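Local coordinates for protein rutinosidase (Aspergillus niger, PDB 6I1A) that hydrolyses rutinosides as a secreted family 5 glycosyl hydrolase, and probably shares the beta-glucan chemistry of the related exo-1,3-beta-glucanases, at residues E194-D197 and N198-N201; S244-Y247 and P248-E252. All blocks are in the same frame, centred on the assembly; numbering follows the deposited sequence.

Contact 1: E194-D197 and N198-N201; sequences EPAD and NNTN. With NAG (2-acetamido-2-deoxy-beta-D-glucopyranose), chain F; EDO (1,2-ethanediol), chain K; EDO (1,2-ethanediol), chain O.
A196 and N199 meet across a bend of the loop that follows strand 187-190. The amide of N199 folds back on its own chain, its CG lodged between the backbone N and the carbonyl carbon (chi1 63°), and this brings OD1 against the methyl group, 3.6 Å from A196 CB. OD1 also lies 3.3 Å from A196 O, but both are acceptors and no bond joins them. N199 OD1 instead accepts a hydrogen bond from W155 NE1, while ND2 donates to N144 O, so both ends of this buried amide are used and its flip is settled. The small methyl of A196 lies against OD1 and CG without competing for those polar atoms. Next along, D197 and N198 diverge obliquely, carboxylate and amide planes 71° from each other. D197 OD2 is bonded to T212 OG1. N198 turns CG beside its carbonyl carbon (chi1 -166°), which carries ND2 out to an N-acetylglucosamine, bound through 1.5 Å to NAG C1; the remaining N-H goes to L209 O. At the start of the bend, E194 receives both hydroxyls of an ethanediol, probably from the crystallisation liquor, and H266 ND1 is bonded to OE2. N198, N199 and T200 form an Asn-X-Thr sequon, so the covalent chemistry here is N-glycosylation, on a loop whose D197 and N199 side chains are hydrogen-bonded to T212, W155 and N144.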
ATOM      1  N   GLU A 194       3.423 -10.440  14.336  1.00 10.62           N
ATOM      2  CA  GLU A 194       3.665 -10.419  12.886  1.00 11.40           C
ATOM      3  C   GLU A 194       3.626 -11.820  12.268  1.00 11.12           C
ATOM      4  O   GLU A 194       4.528 -12.200  11.509  1.00 11.62           O
ATOM      5  CB  GLU A 194       4.955  -9.663  12.569  1.00 11.61           C
ATOM      6  CG  GLU A 194       4.915  -8.222  12.969  1.00 11.69           C
ATOM      7  CD  GLU A 194       6.195  -7.465  12.627  1.00 12.09           C
ATOM      8  OE1 GLU A 194       7.101  -7.990  11.952  1.00 12.97           O
ATOM      9  OE2 GLU A 194       6.208  -6.202  12.933  1.00 12.68           O
ATOM     10  N   PRO A 195       2.520 -12.575  12.464  1.00 11.56           N
ATOM     11  CA  PRO A 195       2.374 -13.822  11.719  1.00 11.73           C
ATOM     12  C   PRO A 195       2.260 -13.514  10.225  1.00 11.85           C
ATOM     13  O   PRO A 195       1.561 -12.562   9.820  1.00 12.04           O
ATOM     14  CB  PRO A 195       1.064 -14.418  12.291  1.00 12.64           C
ATOM     15  CG  PRO A 195       0.286 -13.194  12.756  1.00 12.95           C
ATOM     16  CD  PRO A 195       1.336 -12.241  13.256  1.00 11.92           C
ATOM     17  N   ALA A 196       2.888 -14.323   9.382  1.00 12.19           N
ATOM     18  CA  ALA A 196       2.885 -14.127   7.920  1.00 12.10           C
ATOM     19  C   ALA A 196       3.180 -15.457   7.256  1.00 12.40           C
ATOM     20  O   ALA A 196       4.194 -16.053   7.590  1.00 13.68           O
ATOM     21  CB  ALA A 196       3.872 -13.072   7.553  1.00 12.89           C
ATOM     22  N   ASP A 197       2.299 -15.861   6.336  1.00 12.85           N
ATOM     23  CA  ASP A 197       2.464 -17.122   5.598  1.00 13.86           C
ATOM     24  C   ASP A 197       2.743 -16.879   4.135  1.00 13.78           C
ATOM     25  O   ASP A 197       2.809 -17.901   3.369  1.00 16.79           O
ATOM     26  CB  ASP A 197       1.264 -18.057   5.738  1.00 13.85           C
ATOM     27  CG  ASP A 197       0.038 -17.525   5.076  1.00 14.66           C
ATOM     28  OD1 ASP A 197      -0.041 -16.313   4.875  1.00 14.67           O
ATOM     29  OD2 ASP A 197      -0.892 -18.329   4.778  1.00 18.37           O
ATOM     30  N   ASN A 198       2.851 -15.635   3.657  1.00 13.22           N
ATOM     31  CA  ASN A 198       2.969 -15.369   2.195  1.00 13.57           C
ATOM     32  C   ASN A 198       4.127 -14.434   1.924  1.00 14.67           C
ATOM     33  O   ASN A 198       4.100 -13.730   0.869  1.00 15.20           O
ATOM     34  CB  ASN A 198       1.692 -14.825   1.626  1.00 13.68           C
ATOM     35  CG  ASN A 198       1.677 -14.859   0.120  1.00 15.76           C
ATOM     36  OD1 ASN A 198       2.155 -15.822  -0.483  1.00 17.30           O
ATOM     37  ND2 ASN A 198       1.160 -13.774  -0.494  1.00 14.88           N
ATOM     38  N   ASN A 199       5.169 -14.442   2.734  1.00 13.65           N
ATOM     39  CA  ASN A 199       6.307 -13.503   2.632  1.00 12.96           C
ATOM     40  C   ASN A 199       7.595 -14.186   2.151  1.00 12.84           C
ATOM     41  O   ASN A 199       8.683 -13.667   2.449  1.00 15.19           O
ATOM     42  CB  ASN A 199       6.494 -12.750   3.946  1.00 12.52           C
ATOM     43  CG  ASN A 199       6.835 -13.666   5.109  1.00 12.73           C
ATOM     44  OD1 ASN A 199       6.132 -14.659   5.276  1.00 13.37           O
ATOM     45  ND2 ASN A 199       7.850 -13.313   5.858  1.00 13.54           N
ATOM     46  N   THR A 200       7.498 -15.215   1.318  1.00 14.55           N
ATOM     47  CA  THR A 200       8.743 -15.759   0.718  1.00 16.07           C
ATOM     48  C   THR A 200       9.386 -14.690  -0.165  1.00 16.28           C
ATOM     49  O   THR A 200      10.620 -14.606  -0.151  1.00 18.04           O
ATOM     50  CB  THR A 200       8.511 -17.031  -0.066  1.00 19.76           C
ATOM     51  OG1 THR A 200       7.573 -16.764  -1.084  1.00 24.46           O
ATOM     52  CG2 THR A 200       7.939 -18.123   0.790  1.00 19.53           C
ATOM     53  N   ASN A 201       8.582 -13.833  -0.787  1.00 14.28           N
ATOM     54  CA  ASN A 201       9.097 -12.598  -1.426  1.00 16.96           C
ATOM     55  C   ASN A 201       8.789 -11.469  -0.440  1.00 15.01           C
ATOM     56  O   ASN A 201       7.604 -11.194  -0.167  1.00 16.18           O
ATOM     57  CB  ASN A 201       8.445 -12.381  -2.794  1.00 16.03           C
ATOM     58  CG  ASN A 201       9.087 -11.210  -3.495  1.00 18.76           C
ATOM     59  OD1 ASN A 201       9.551 -10.249  -2.876  1.00 17.48           O
ATOM     60  ND2 ASN A 201       9.053 -11.257  -4.820  1.00 20.16           N
TER
HETATM   61  C1  NAG F 404       1.160 -13.721  -1.950  1.00 16.98           C
HETATM   62  C2  NAG F 404      -0.140 -13.104  -2.489  1.00 17.41           C
HETATM   63  C3  NAG F 404       0.040 -12.900  -4.036  1.00 19.81           C
HETATM   64  C4  NAG F 404       1.273 -12.083  -4.334  1.00 19.54           C
HETATM   65  C5  NAG F 404       2.481 -12.791  -3.763  1.00 17.76           C
HETATM   66  C6  NAG F 404       3.754 -12.035  -4.003  1.00 18.63           C
HETATM   67  C7  NAG F 404      -2.185 -13.636  -1.282  1.00 23.14           C
HETATM   68  C8  NAG F 404      -3.361 -14.588  -1.177  1.00 22.86           C
HETATM   69  N2  NAG F 404      -1.277 -13.939  -2.182  1.00 19.94           N
HETATM   70  O3  NAG F 404      -1.112 -12.158  -4.505  1.00 22.86           O
HETATM   71  O4  NAG F 404       1.468 -12.076  -5.785  1.00 21.29           O
HETATM   72  O5  NAG F 404       2.258 -12.901  -2.319  1.00 16.03           O
HETATM   73  O6  NAG F 404       4.915 -12.802  -3.677  1.00 18.53           O
HETATM   74  O7  NAG F 404      -2.066 -12.672  -0.510  1.00 23.22           O
HETATM   75  C1  EDO K 409       9.561  -5.926  10.746  1.00 23.00           C
HETATM   76  O1  EDO K 409       9.396  -6.852  11.782  1.00 18.38           O
HETATM   77  C2  EDO K 409       8.857  -4.657  11.078  1.00 23.05           C
HETATM   78  O2  EDO K 409       7.408  -4.756  10.989  1.00 22.34           O
HETATM   79  C1  EDO O 413      12.886 -15.232   5.016  1.00 25.70           C
HETATM   80  O1  EDO O 413      13.825 -14.601   4.140  1.00 36.48           O
HETATM   81  C2  EDO O 413      11.554 -14.697   4.647  1.00 25.28           C
HETATM   82  O2  EDO O 413      11.260 -14.756   3.257  1.00 26.26           O

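Contact 2: S244-Y247 and P248-E252; sequences SFKY and PQYWE. With EDO (1,2-ethanediol), chain H; EDO (1,2-ethanediol), chain P.
A short, weakly bonded helix at 248-252 follows the loop leaving strand 239-241 of the TIM barrel, and K246 and Y247 pack back onto its first turn. P248 suits the helix start, where a residue without an N-H costs no bond. Y250 N donates to Y247 O over 2.9 Å. The lysine bends at chi2 and chi3 and lays its chain across the tyrosine ring: K246 CE sits over one face, 3.9 Å from the centroid of Y250, as a CH-pi contact. K246 NZ, 4.6 Å from that centroid, adds an off-centre cation-pi contact, and also forms a salt bridge with D274 OD2 of the second subunit, with P208 O and L211 O as further acceptors. Lysine suits this place because its carbons pack while its end serves polar partners. Y250 OH is bonded to D213. K246 CB also nears the indole, 3.5 Å from W251 NE1, a nitrogen that donates to G243 O. On another flank Q249 sets its amide beside Y247 CB, 3.4 Å from NE2; its plane is 10° from that of the Y247 ring, but it lies off to the side and is not stacked. NE2 donates outward to an ethanediol and to E290 O. Beneath them W251 meets F241 edge-to-face and touches A216 and V219 of helix 213-233, while P248 rests on F263 and T265 of strand 261-269.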
ATOM      1  N   SER A 244      -0.999  -9.146  12.188  1.00 13.19           N
ATOM      2  CA  SER A 244      -0.114  -9.025  11.012  1.00 12.77           C
ATOM      3  C   SER A 244      -0.219  -7.577  10.518  1.00 13.82           C
ATOM      4  O   SER A 244      -0.276  -6.644  11.312  1.00 13.91           O
ATOM      5  CB  SER A 244      -0.443 -10.089   9.977  1.00 13.72           C
ATOM      6  OG  SER A 244       0.569 -10.207   8.983  1.00 14.82           O
ATOM      7  N   PHE A 245      -0.301  -7.390   9.209  1.00 13.36           N
ATOM      8  CA  PHE A 245      -0.384  -6.061   8.569  1.00 12.92           C
ATOM      9  C   PHE A 245      -1.716  -5.938   7.888  1.00 13.69           C
ATOM     10  O   PHE A 245      -1.857  -5.069   7.021  1.00 14.47           O
ATOM     11  CB  PHE A 245       0.804  -5.849   7.630  1.00 13.61           C
ATOM     12  CG  PHE A 245       2.134  -6.101   8.287  1.00 13.97           C
ATOM     13  CD1 PHE A 245       2.674  -5.158   9.167  1.00 16.35           C
ATOM     14  CD2 PHE A 245       2.787  -7.289   8.093  1.00 14.28           C
ATOM     15  CE1 PHE A 245       3.892  -5.443   9.801  1.00 16.51           C
ATOM     16  CE2 PHE A 245       3.979  -7.574   8.715  1.00 15.23           C
ATOM     17  CZ  PHE A 245       4.523  -6.661   9.567  1.00 16.00           C
ATOM     18  N   LYS A 246      -2.727  -6.705   8.294  1.00 15.52           N
ATOM     19  CA  LYS A 246      -4.119  -6.468   7.859  1.00 14.39           C
ATOM     20  C   LYS A 246      -4.618  -5.193   8.525  1.00 17.51           C
ATOM     21  O   LYS A 246      -4.206  -4.849   9.689  1.00 19.21           O
ATOM     22  CB  LYS A 246      -5.021  -7.617   8.330  1.00 17.50           C
ATOM     23  CG  LYS A 246      -4.601  -8.933   7.823  1.00 19.52           C
ATOM     24  CD  LYS A 246      -4.600  -9.048   6.365  1.00 17.52           C
ATOM     25  CE  LYS A 246      -4.894 -10.410   5.801  1.00 18.13           C
ATOM     26  NZ  LYS A 246      -4.837 -10.358   4.305  1.00 15.96           N
ATOM     27  N   TYR A 247      -5.502  -4.493   7.868  1.00 19.96           N
ATOM     28  CA  TYR A 247      -6.206  -3.383   8.562  1.00 23.70           C
ATOM     29  C   TYR A 247      -7.005  -3.964   9.718  1.00 22.60           C
ATOM     30  O   TYR A 247      -7.505  -5.076   9.614  1.00 20.14           O
ATOM     31  CB  TYR A 247      -7.032  -2.678   7.509  1.00 25.13           C
ATOM     32  CG  TYR A 247      -6.109  -2.147   6.435  1.00 26.79           C
ATOM     33  CD1 TYR A 247      -4.741  -1.934   6.697  1.00 33.77           C
ATOM     34  CD2 TYR A 247      -6.506  -2.134   5.138  1.00 30.45           C
ATOM     35  CE1 TYR A 247      -3.851  -1.563   5.685  1.00 33.12           C
ATOM     36  CE2 TYR A 247      -5.655  -1.707   4.131  1.00 28.25           C
ATOM     37  CZ  TYR A 247      -4.334  -1.412   4.392  1.00 34.84           C
ATOM     38  OH  TYR A 247      -3.514  -1.097   3.329  1.00 37.67           O
ATOM     39  N   PRO A 248      -7.114  -3.272  10.888  1.00 20.72           N
ATOM     40  CA  PRO A 248      -7.901  -3.788  11.996  1.00 18.56           C
ATOM     41  C   PRO A 248      -9.301  -4.174  11.543  1.00 19.29           C
ATOM     42  O   PRO A 248      -9.852  -5.138  12.074  1.00 16.86           O
ATOM     43  CB  PRO A 248      -7.906  -2.630  13.019  1.00 18.92           C
ATOM     44  CG  PRO A 248      -6.599  -1.893  12.723  1.00 20.07           C
ATOM     45  CD  PRO A 248      -6.425  -2.011  11.239  1.00 20.99           C
ATOM     46  N   GLN A 249      -9.901  -3.414  10.608  1.00 20.79           N
ATOM     47  CA  GLN A 249     -11.230  -3.694  10.054  1.00 26.28           C
ATOM     48  C   GLN A 249     -11.354  -5.140   9.583  1.00 22.62           C
ATOM     49  O   GLN A 249     -12.436  -5.731   9.606  1.00 23.96           O
ATOM     50  CB  GLN A 249     -11.524  -2.764   8.853  1.00 32.47           C
ATOM     51  CG  GLN A 249     -11.118  -1.283   9.017  1.00 30.73           C
ATOM     52  CD  GLN A 249      -9.689  -0.816   8.869  1.00 30.38           C
ATOM     53  OE1 GLN A 249      -8.931  -0.706   9.826  1.00 28.37           O
ATOM     54  NE2 GLN A 249      -9.325  -0.197   7.733  1.00 37.56           N
ATOM     55  N   TYR A 250     -10.253  -5.750   9.103  1.00 19.13           N
ATOM     56  CA  TYR A 250     -10.250  -7.128   8.610  1.00 19.51           C
ATOM     57  C   TYR A 250     -10.681  -8.077   9.700  1.00 17.90           C
ATOM     58  O   TYR A 250     -11.315  -9.119   9.399  1.00 20.81           O
ATOM     59  CB  TYR A 250      -8.862  -7.517   8.092  1.00 18.10           C
ATOM     60  CG  TYR A 250      -8.707  -8.920   7.598  1.00 16.86           C
ATOM     61  CD1 TYR A 250      -8.915  -9.238   6.278  1.00 16.82           C
ATOM     62  CD2 TYR A 250      -8.238  -9.949   8.430  1.00 16.48           C
ATOM     63  CE1 TYR A 250      -8.773 -10.534   5.820  1.00 18.27           C
ATOM     64  CE2 TYR A 250      -8.039 -11.219   7.972  1.00 18.10           C
ATOM     65  CZ  TYR A 250      -8.356 -11.534   6.677  1.00 20.02           C
ATOM     66  OH  TYR A 250      -8.127 -12.796   6.271  1.00 21.59           O
ATOM     67  N   TRP A 251     -10.262  -7.814  10.942  1.00 15.82           N
ATOM     68  CA  TRP A 251     -10.469  -8.757  12.056  1.00 16.05           C
ATOM     69  C   TRP A 251     -11.678  -8.381  12.925  1.00 15.56           C
ATOM     70  O   TRP A 251     -12.093  -9.172  13.739  1.00 17.04           O
ATOM     71  CB  TRP A 251      -9.228  -8.784  12.977  1.00 15.00           C
ATOM     72  CG  TRP A 251      -7.931  -9.113  12.312  1.00 14.59           C
ATOM     73  CD1 TRP A 251      -6.908  -8.270  12.004  1.00 15.10           C
ATOM     74  CD2 TRP A 251      -7.448 -10.431  12.014  1.00 14.87           C
ATOM     75  NE1 TRP A 251      -5.851  -8.973  11.461  1.00 14.43           N
ATOM     76  CE2 TRP A 251      -6.151 -10.301  11.483  1.00 13.51           C
ATOM     77  CE3 TRP A 251      -8.053 -11.695  12.091  1.00 14.69           C
ATOM     78  CZ2 TRP A 251      -5.412 -11.400  11.071  1.00 15.87           C
ATOM     79  CZ3 TRP A 251      -7.299 -12.774  11.691  1.00 15.42           C
ATOM     80  CH2 TRP A 251      -6.009 -12.636  11.194  1.00 14.76           C
ATOM     81  N   GLU A 252     -12.158  -7.154  12.811  1.00 16.69           N
ATOM     82  CA  GLU A 252     -13.232  -6.608  13.712  1.00 18.21           C
ATOM     83  C   GLU A 252     -14.464  -7.517  13.820  1.00 16.70           C
ATOM     84  O   GLU A 252     -14.955  -7.666  14.985  1.00 18.04           O
ATOM     85  CB  GLU A 252     -13.698  -5.232  13.198  1.00 21.53           C
ATOM     86  CG  GLU A 252     -12.770  -4.162  13.639  1.00 22.16           C
ATOM     87  CD  GLU A 252     -13.189  -2.787  13.139  1.00 21.96           C
ATOM     88  OE1 GLU A 252     -14.295  -2.666  12.612  1.00 24.74           O
ATOM     89  OE2 GLU A 252     -12.420  -1.868  13.357  1.00 21.15           O
TER
HETATM   90  C1  EDO H 406      -4.871  -5.316  13.042  1.00 30.48           C
HETATM   91  O1  EDO H 406      -4.826  -6.045  11.853  1.00 38.76           O
HETATM   92  C2  EDO H 406      -3.490  -5.087  13.493  1.00 23.86           C
HETATM   93  O2  EDO H 406      -3.274  -5.647  14.694  1.00 17.66           O
HETATM   94  C1  EDO P 414      -8.518   1.566   4.341  1.00 35.15           C
HETATM   95  O1  EDO P 414      -9.065   2.259   5.492  1.00 38.49           O
HETATM   96  C2  EDO P 414      -9.467   0.503   3.923  1.00 30.56           C
HETATM   97  O2  EDO P 414     -10.153  -0.125   5.015  1.00 36.12           O

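Overall arrangement
Contact 1 comes first along the chain, in the loop after strand 187-190; helix 213-233 and strand 239-241 then lead to contact 2, so the two lie in the loops after the C-terminal ends of successive strands of the TIM barrel. Their centres are 15 Å apart, and they touch directly: P195 O and S244 OG are 2.7 Å apart, a probable hydrogen bond, and E194 CD packs 3.6 Å from F245 CZ. Both also hold the start of helix 213-233 and the residues before it, contact 1 through T212 and contact 2 through L211 and D213. Family 5 enzymes carry their active site at the C-terminal ends of the strands, and the Asn-Glu-Pro sequence that includes E194 is consistent with that location.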